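Periplasmic binding protein component of an ABC type zinc uptake transporter (Synechocystis sp., PDB 1PQ4) binds zinc and, as the periplasmic binding component of an ABC transporter, probably delivers it for uptake. Local coordinates at residues I5-P10 with A54-G59; Q12-E17 with A271-N276. All coordinates share one frame; numbering follows the deposited sequence.

Interaction 1 of 2, residues I5-P10 with A54-G59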
ATOM      1  N   ILE A   5      15.118   8.959  -9.207  1.00 16.86           N
ATOM      2  CA  ILE A   5      14.817   7.988  -8.160  1.00 17.37           C
ATOM      3  C   ILE A   5      13.744   7.072  -8.674  1.00 17.95           C
ATOM      4  O   ILE A   5      12.785   7.514  -9.310  1.00 21.05           O
ATOM      5  CB  ILE A   5      14.272   8.721  -6.880  1.00 19.50           C
ATOM      6  CG1 ILE A   5      15.348   9.691  -6.378  1.00 23.95           C
ATOM      7  CG2 ILE A   5      13.889   7.714  -5.749  1.00 19.07           C
ATOM      8  CD1 ILE A   5      14.926  10.609  -5.233  1.00 28.05           C
ATOM      9  N   THR A   6      13.910   5.793  -8.401  1.00 15.29           N
ATOM     10  CA  THR A   6      12.934   4.817  -8.803  1.00 14.92           C
ATOM     11  C   THR A   6      12.314   4.263  -7.551  1.00 12.48           C
ATOM     12  O   THR A   6      12.988   4.028  -6.497  1.00 13.22           O
ATOM     13  CB  THR A   6      13.601   3.681  -9.641  1.00 18.82           C
ATOM     14  OG1 THR A   6      14.093   4.227 -10.873  1.00 15.04           O
ATOM     15  CG2 THR A   6      12.579   2.621  -9.989  1.00 21.63           C
ATOM     16  N   VAL A   7      11.004   4.061  -7.614  1.00 10.89           N
ATOM     17  CA  VAL A   7      10.340   3.460  -6.472  1.00 10.74           C
ATOM     18  C   VAL A   7       9.605   2.208  -6.961  1.00 13.78           C
ATOM     19  O   VAL A   7       9.399   2.037  -8.162  1.00 16.99           O
ATOM     20  CB  VAL A   7       9.322   4.417  -5.816  1.00 13.59           C
ATOM     21  CG1 VAL A   7      10.045   5.722  -5.393  1.00 14.59           C
ATOM     22  CG2 VAL A   7       8.185   4.708  -6.813  1.00 10.74           C
ATOM     23  N   SER A   8       9.212   1.356  -6.032  1.00 14.24           N
ATOM     24  CA  SER A   8       8.527   0.122  -6.401  1.00 13.07           C
ATOM     25  C   SER A   8       7.084   0.286  -6.857  1.00 15.65           C
ATOM     26  O   SER A   8       6.715  -0.220  -7.901  1.00 14.10           O
ATOM     27  CB  SER A   8       8.552  -0.862  -5.232  1.00 15.71           C
ATOM     28  OG  SER A   8       9.869  -1.353  -5.015  1.00 16.58           O
ATOM     29  N   ILE A   9       6.286   1.056  -6.116  1.00 11.45           N
ATOM     30  CA  ILE A   9       4.852   1.129  -6.468  1.00 12.27           C
ATOM     31  C   ILE A   9       4.351   2.545  -6.529  1.00 15.02           C
ATOM     32  O   ILE A   9       4.948   3.449  -5.935  1.00 15.49           O
ATOM     33  CB  ILE A   9       4.019   0.280  -5.472  1.00 12.95           C
ATOM     34  CG1 ILE A   9       4.375   0.672  -4.025  1.00 14.32           C
ATOM     35  CG2 ILE A   9       4.321  -1.192  -5.666  1.00 11.71           C
ATOM     36  CD1 ILE A   9       3.358   0.232  -2.975  1.00 28.05           C
ATOM     37  N   PRO A  10       3.235   2.772  -7.263  1.00 14.43           N
ATOM     38  CA  PRO A  10       2.673   4.116  -7.418  1.00 14.43           C
ATOM     39  C   PRO A  10       2.508   4.965  -6.157  1.00 10.07           C
ATOM     40  O   PRO A  10       2.869   6.140  -6.178  1.00 14.44           O
ATOM     41  CB  PRO A  10       1.302   3.874  -8.173  1.00 12.60           C
ATOM     42  CG  PRO A  10       1.630   2.543  -8.970  1.00 12.46           C
ATOM     43  CD  PRO A  10       2.431   1.745  -7.953  1.00 12.34           C
ATOM     44  N   ALA A  54      18.936   6.536  -6.820  1.00 21.95           N
ATOM     45  CA  ALA A  54      18.476   5.774  -5.672  1.00 20.63           C
ATOM     46  C   ALA A  54      17.220   4.983  -6.013  1.00 19.13           C
ATOM     47  O   ALA A  54      16.521   5.245  -7.000  1.00 18.24           O
ATOM     48  CB  ALA A  54      18.215   6.690  -4.496  1.00 21.91           C
ATOM     49  N   TYR A  55      16.942   4.017  -5.182  1.00 15.96           N
ATOM     50  CA  TYR A  55      15.771   3.179  -5.370  1.00 17.37           C
ATOM     51  C   TYR A  55      15.126   3.108  -3.998  1.00 20.21           C
ATOM     52  O   TYR A  55      15.793   2.799  -2.989  1.00 18.10           O
ATOM     53  CB  TYR A  55      16.185   1.782  -5.852  1.00 14.14           C
ATOM     54  CG  TYR A  55      14.998   0.919  -6.154  1.00 19.22           C
ATOM     55  CD1 TYR A  55      14.647   0.598  -7.486  1.00 17.61           C
ATOM     56  CD2 TYR A  55      14.177   0.465  -5.125  1.00 18.62           C
ATOM     57  CE1 TYR A  55      13.520  -0.155  -7.770  1.00 18.19           C
ATOM     58  CE2 TYR A  55      13.038  -0.282  -5.399  1.00 17.28           C
ATOM     59  CZ  TYR A  55      12.721  -0.592  -6.733  1.00 21.61           C
ATOM     60  OH  TYR A  55      11.641  -1.392  -6.987  1.00 18.30           O
ATOM     61  N   VAL A  56      13.835   3.420  -3.931  1.00 15.27           N
ATOM     62  CA  VAL A  56      13.167   3.370  -2.630  1.00 12.95           C
ATOM     63  C   VAL A  56      12.345   2.097  -2.444  1.00 15.20           C
ATOM     64  O   VAL A  56      11.351   1.872  -3.132  1.00 16.53           O
ATOM     65  CB  VAL A  56      12.282   4.618  -2.419  1.00 14.76           C
ATOM     66  CG1 VAL A  56      11.491   4.496  -1.054  1.00 13.91           C
ATOM     67  CG2 VAL A  56      13.189   5.845  -2.364  1.00 15.23           C
ATOM     68  N   LEU A  57      12.804   1.252  -1.521  1.00 11.19           N
ATOM     69  CA  LEU A  57      12.165  -0.006  -1.215  1.00 13.54           C
ATOM     70  C   LEU A  57      11.020   0.128  -0.229  1.00 12.11           C
ATOM     71  O   LEU A  57      11.083   0.926   0.732  1.00 11.82           O
ATOM     72  CB  LEU A  57      13.167  -0.945  -0.540  1.00 14.66           C
ATOM     73  CG  LEU A  57      14.470  -1.238  -1.296  1.00 19.28           C
ATOM     74  CD1 LEU A  57      15.548  -1.744  -0.301  1.00 24.83           C
ATOM     75  CD2 LEU A  57      14.185  -2.238  -2.388  1.00 19.82           C
ATOM     76  N   ILE A  58       9.985  -0.668  -0.442  1.00 12.87           N
ATOM     77  CA  ILE A  58       8.932  -0.724   0.562  1.00 15.76           C
ATOM     78  C   ILE A  58       9.616  -1.492   1.729  1.00 17.24           C
ATOM     79  O   ILE A  58       9.422  -1.198   2.912  1.00 16.57           O
ATOM     80  CB  ILE A  58       7.739  -1.557   0.037  1.00 13.78           C
ATOM     81  CG1 ILE A  58       6.912  -0.716  -0.968  1.00 15.04           C
ATOM     82  CG2 ILE A  58       6.912  -2.083   1.196  1.00 12.52           C
ATOM     83  CD1 ILE A  58       7.548  -0.562  -2.299  1.00 28.05           C
ATOM     84  N   GLY A  59      10.422  -2.497   1.385  1.00 19.40           N
ATOM     85  CA  GLY A  59      11.094  -3.264   2.429  1.00 19.23           C
ATOM     86  C   GLY A  59      10.266  -4.450   2.891  1.00 18.68           C
ATOM     87  O   GLY A  59       9.301  -4.841   2.236  1.00 18.40           O
TER

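Interaction 2 of 2, residues Q12-E17 with A271-N276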
ATOM      1  N   GLN A  12       4.258   5.177  -3.651  1.00 13.88           N
ATOM      2  CA  GLN A  12       5.549   5.732  -3.247  1.00 12.78           C
ATOM      3  C   GLN A  12       5.899   6.948  -4.060  1.00 13.98           C
ATOM      4  O   GLN A  12       6.684   7.781  -3.628  1.00 13.57           O
ATOM      5  CB  GLN A  12       6.647   4.684  -3.399  1.00  9.30           C
ATOM      6  CG  GLN A  12       6.573   3.626  -2.353  1.00  9.85           C
ATOM      7  CD  GLN A  12       7.665   2.603  -2.589  1.00 18.36           C
ATOM      8  OE1 GLN A  12       7.666   1.944  -3.639  1.00 15.85           O
ATOM      9  NE2 GLN A  12       8.605   2.478  -1.628  1.00 13.33           N
ATOM     10  N   GLN A  13       5.307   7.093  -5.242  1.00 11.61           N
ATOM     11  CA  GLN A  13       5.646   8.261  -6.026  1.00 12.56           C
ATOM     12  C   GLN A  13       5.008   9.461  -5.329  1.00 12.35           C
ATOM     13  O   GLN A  13       5.521  10.572  -5.392  1.00 14.95           O
ATOM     14  CB  GLN A  13       5.070   8.099  -7.449  1.00 16.64           C
ATOM     15  CG  GLN A  13       5.287   9.284  -8.340  1.00 13.90           C
ATOM     16  CD  GLN A  13       4.112  10.227  -8.364  1.00 20.78           C
ATOM     17  OE1 GLN A  13       4.249  11.397  -8.723  1.00 28.16           O
ATOM     18  NE2 GLN A  13       2.960   9.738  -7.994  1.00 13.84           N
ATOM     19  N   TYR A  14       3.840   9.230  -4.730  1.00 12.08           N
ATOM     20  CA  TYR A  14       3.147  10.292  -4.006  1.00 13.58           C
ATOM     21  C   TYR A  14       4.058  10.763  -2.818  1.00 15.44           C
ATOM     22  O   TYR A  14       4.239  11.956  -2.581  1.00 13.09           O
ATOM     23  CB  TYR A  14       1.830   9.745  -3.459  1.00 15.61           C
ATOM     24  CG  TYR A  14       0.990  10.756  -2.700  1.00 16.15           C
ATOM     25  CD1 TYR A  14       0.092  11.598  -3.378  1.00 21.39           C
ATOM     26  CD2 TYR A  14       1.107  10.890  -1.318  1.00 10.73           C
ATOM     27  CE1 TYR A  14      -0.660  12.535  -2.698  1.00 20.59           C
ATOM     28  CE2 TYR A  14       0.360  11.857  -0.604  1.00 14.39           C
ATOM     29  CZ  TYR A  14      -0.521  12.665  -1.327  1.00 23.24           C
ATOM     30  OH  TYR A  14      -1.255  13.621  -0.701  1.00 23.22           O
ATOM     31  N   PHE A  15       4.587   9.802  -2.078  1.00  9.68           N
ATOM     32  CA  PHE A  15       5.441  10.101  -0.926  1.00 11.18           C
ATOM     33  C   PHE A  15       6.668  10.861  -1.417  1.00 12.68           C
ATOM     34  O   PHE A  15       7.069  11.862  -0.828  1.00 13.09           O
ATOM     35  CB  PHE A  15       5.922   8.819  -0.274  1.00  9.55           C
ATOM     36  CG  PHE A  15       4.832   7.896   0.192  1.00 11.44           C
ATOM     37  CD1 PHE A  15       5.152   6.547   0.469  1.00 13.63           C
ATOM     38  CD2 PHE A  15       3.526   8.332   0.373  1.00 12.40           C
ATOM     39  CE1 PHE A  15       4.188   5.650   0.911  1.00 15.56           C
ATOM     40  CE2 PHE A  15       2.523   7.435   0.831  1.00  8.29           C
ATOM     41  CZ  PHE A  15       2.851   6.102   1.093  1.00 12.98           C
ATOM     42  N   LEU A  16       7.288  10.371  -2.488  1.00 14.27           N
ATOM     43  CA  LEU A  16       8.472  11.050  -2.994  1.00 13.85           C
ATOM     44  C   LEU A  16       8.197  12.446  -3.491  1.00 20.35           C
ATOM     45  O   LEU A  16       9.042  13.355  -3.315  1.00 17.20           O
ATOM     46  CB  LEU A  16       9.156  10.249  -4.112  1.00 16.26           C
ATOM     47  CG  LEU A  16      10.214   9.255  -3.590  1.00 18.19           C
ATOM     48  CD1 LEU A  16      11.433  10.012  -3.051  1.00 19.84           C
ATOM     49  CD2 LEU A  16       9.612   8.417  -2.438  1.00 17.94           C
ATOM     50  N   GLU A  17       7.063  12.612  -4.182  1.00 15.25           N
ATOM     51  CA  GLU A  17       6.710  13.960  -4.682  1.00 15.05           C
ATOM     52  C   GLU A  17       6.540  14.922  -3.492  1.00 15.78           C
ATOM     53  O   GLU A  17       6.965  16.054  -3.557  1.00 14.57           O
ATOM     54  CB  GLU A  17       5.400  13.909  -5.485  1.00 15.02           C
ATOM     55  CG  GLU A  17       4.968  15.245  -6.135  1.00 17.60           C
ATOM     56  CD  GLU A  17       6.033  15.866  -7.032  1.00 21.00           C
ATOM     57  OE1 GLU A  17       6.869  15.127  -7.620  1.00 22.09           O
ATOM     58  OE2 GLU A  17       6.027  17.122  -7.157  1.00 24.83           O
ATOM     59  N   ALA A 271      -2.098   5.999  -6.988  1.00 11.92           N
ATOM     60  CA  ALA A 271      -1.031   6.982  -6.859  1.00 13.43           C
ATOM     61  C   ALA A 271      -1.537   8.231  -6.124  1.00 17.45           C
ATOM     62  O   ALA A 271      -0.757   8.931  -5.504  1.00 15.81           O
ATOM     63  CB  ALA A 271      -0.481   7.379  -8.244  1.00 16.90           C
ATOM     64  N   ASP A 272      -2.845   8.494  -6.189  1.00 10.21           N
ATOM     65  CA  ASP A 272      -3.459   9.705  -5.563  1.00 17.12           C
ATOM     66  C   ASP A 272      -3.769   9.185  -4.190  1.00 17.67           C
ATOM     67  O   ASP A 272      -4.916   9.070  -3.775  1.00 16.52           O
ATOM     68  CB  ASP A 272      -4.730  10.054  -6.386  1.00 21.76           C
ATOM     69  CG  ASP A 272      -5.350  11.395  -6.008  1.00 38.85           C
ATOM     70  OD1 ASP A 272      -4.629  12.315  -5.580  1.00 46.98           O
ATOM     71  OD2 ASP A 272      -6.584  11.542  -6.169  1.00 51.60           O
ATOM     72  N   TRP A 273      -2.683   8.882  -3.460  1.00 16.62           N
ATOM     73  CA  TRP A 273      -2.752   8.190  -2.173  1.00 15.07           C
ATOM     74  C   TRP A 273      -3.648   8.728  -1.090  1.00 10.93           C
ATOM     75  O   TRP A 273      -4.366   7.968  -0.461  1.00 12.11           O
ATOM     76  CB  TRP A 273      -1.295   7.990  -1.612  1.00 14.05           C
ATOM     77  CG  TRP A 273      -1.193   7.222  -0.360  1.00 14.36           C
ATOM     78  CD1 TRP A 273      -1.117   5.857  -0.209  1.00 12.22           C
ATOM     79  CD2 TRP A 273      -1.123   7.784   0.953  1.00 12.56           C
ATOM     80  NE1 TRP A 273      -1.002   5.542   1.170  1.00 14.30           N
ATOM     81  CE2 TRP A 273      -0.998   6.716   1.877  1.00 12.22           C
ATOM     82  CE3 TRP A 273      -1.143   9.101   1.438  1.00 15.30           C
ATOM     83  CZ2 TRP A 273      -0.897   6.926   3.243  1.00 14.96           C
ATOM     84  CZ3 TRP A 273      -1.036   9.298   2.825  1.00 19.04           C
ATOM     85  CH2 TRP A 273      -0.917   8.221   3.697  1.00 18.04           C
ATOM     86  N   SER A 274      -3.578  10.029  -0.848  1.00 12.03           N
ATOM     87  CA  SER A 274      -4.379  10.602   0.227  1.00 14.86           C
ATOM     88  C   SER A 274      -5.885  10.588  -0.086  1.00 13.45           C
ATOM     89  O   SER A 274      -6.711  10.164   0.723  1.00 15.54           O
ATOM     90  CB  SER A 274      -3.878  12.035   0.514  1.00 15.06           C
ATOM     91  OG  SER A 274      -4.557  12.520   1.648  1.00 24.09           O
ATOM     92  N   SER A 275      -6.252  11.064  -1.264  1.00 15.69           N
ATOM     93  CA  SER A 275      -7.676  11.051  -1.603  1.00 19.39           C
ATOM     94  C   SER A 275      -8.170   9.624  -1.751  1.00 15.73           C
ATOM     95  O   SER A 275      -9.305   9.335  -1.414  1.00 16.19           O
ATOM     96  CB  SER A 275      -7.941  11.896  -2.863  1.00 28.75           C
ATOM     97  OG  SER A 275      -7.422  11.265  -4.003  1.00 42.06           O
ATOM     98  N   ASN A 276      -7.326   8.696  -2.221  1.00 12.33           N
ATOM     99  CA  ASN A 276      -7.773   7.282  -2.299  1.00 12.46           C
ATOM    100  C   ASN A 276      -8.076   6.724  -0.917  1.00 16.05           C
ATOM    101  O   ASN A 276      -9.093   6.049  -0.713  1.00 15.40           O
ATOM    102  CB  ASN A 276      -6.676   6.419  -2.941  1.00 16.43           C
ATOM    103  CG  ASN A 276      -7.105   4.947  -3.108  1.00 17.55           C
ATOM    104  OD1 ASN A 276      -6.501   4.023  -2.540  1.00 19.87           O
ATOM    105  ND2 ASN A 276      -8.155   4.737  -3.870  1.00 17.23           N
TER
HETATM  106  O   HOH W   1       0.788  10.855  -6.906  1.00 25.08           O

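Interaction 1 of 2, residues I5-P10 with A54-G59
The ring of Tyr55 lies with one face over the backbone carbonyl of Thr6, whose O sits 3.7 Å above the ring plane toward the rim, and Ser8 OG meets the ring's edge near its plane. CG of Tyr55 is anti to the backbone N (chi1 -176°), which runs the ring along strand 3-7 past the methyl CG2 of Thr6, 3.7 Å from Tyr55 CE1. Its hydroxyl thus reaches just past the end of the strand and donates to Ser8 OG at 2.7 Å, while Ser8 OG is also hydrogen-bonded to Glu63, so this buried hydroxyl is held from two directions. A phenylalanine here, lacking the hydroxyl, would remove the donor to Ser8 OG and would probably leave that group less firmly fixed. The backbones pair in parallel: Thr6 N gives a nearly straight bond to Ala54 O (3.0 Å), and Val56 N approaches Thr6 O almost along the C=O axis (2.8 Å). On the other face of the sheet Ile5 CG2 touches Val56 CG2 at 3.9 Å, and Val7 lies alongside Val56, pointing the same way. Strands 3-7 and 54-57 are the inner pair of a four-stranded parallel sheet, and the loops leaving them lead toward the zinc site.

Interaction 2 of 2, residues Q12-E17 with A271-N276
An aromatic cluster joins helix 10-20 to the start of helix 273-288, bringing the first helix of the chain against its last, with no direct hydrogen bond across the two segments. Trp273 is its centre. The edge of Phe15 is directed at the indole face, with CE2 3.7 Å from Trp273 CD2 and the planes at 81°, an edge-to-face pair. Tyr14 meets the same residue differently: CB of Trp273 stands over the Tyr14 ring, 4.0 Å from its centroid, as a CH-pi contact, while the two ring systems lie obliquely, Tyr14 CE2 reaching Trp273 CE3. Both Tyr14 and Trp273 have CG anti to their backbone N (chi1 -179° and -176°), and the two side chains cross at about a right angle. Farther out, Tyr14 OH passes 3.3 Å from Ser274 CB. Beside the rings, a water at the Tyr14 edge accepts from Gln13 NE2 (2.7 Å) and donates to Ala271 O (2.8 Å). Trp273 NE1 is hydrogen-bonded to the backbone O of Trp135, which probably helps to set the indole's rotation. Cohesion here therefore comes chiefly from apolar ring contact, with the buried indole N-H satisfied by a third part of the chain and the polar link between the segments carried by water.

From the N terminus, strand 3-7 is followed by helix 10-20, so the first segments of both interactions are neighbours in the chain. Interaction 1 closes the earlier loop, when residues 54-59 return beside residues 5-10 after 43 intervening residues. Interaction 2 closes a far longer one, bringing residues 271-276 back to residues 12-17 across 253 residues. Because 12-17 falls within the first loop and 271-276 beyond it, the two closures cross. Gln12 joins them physically: its NE2 probably makes a weak hydrogen bond to Val56 O, and its CB packs on Val7. The N-terminal parallel sheet is thereby tied, through helix 10-20, to the C-terminal helix 273-288.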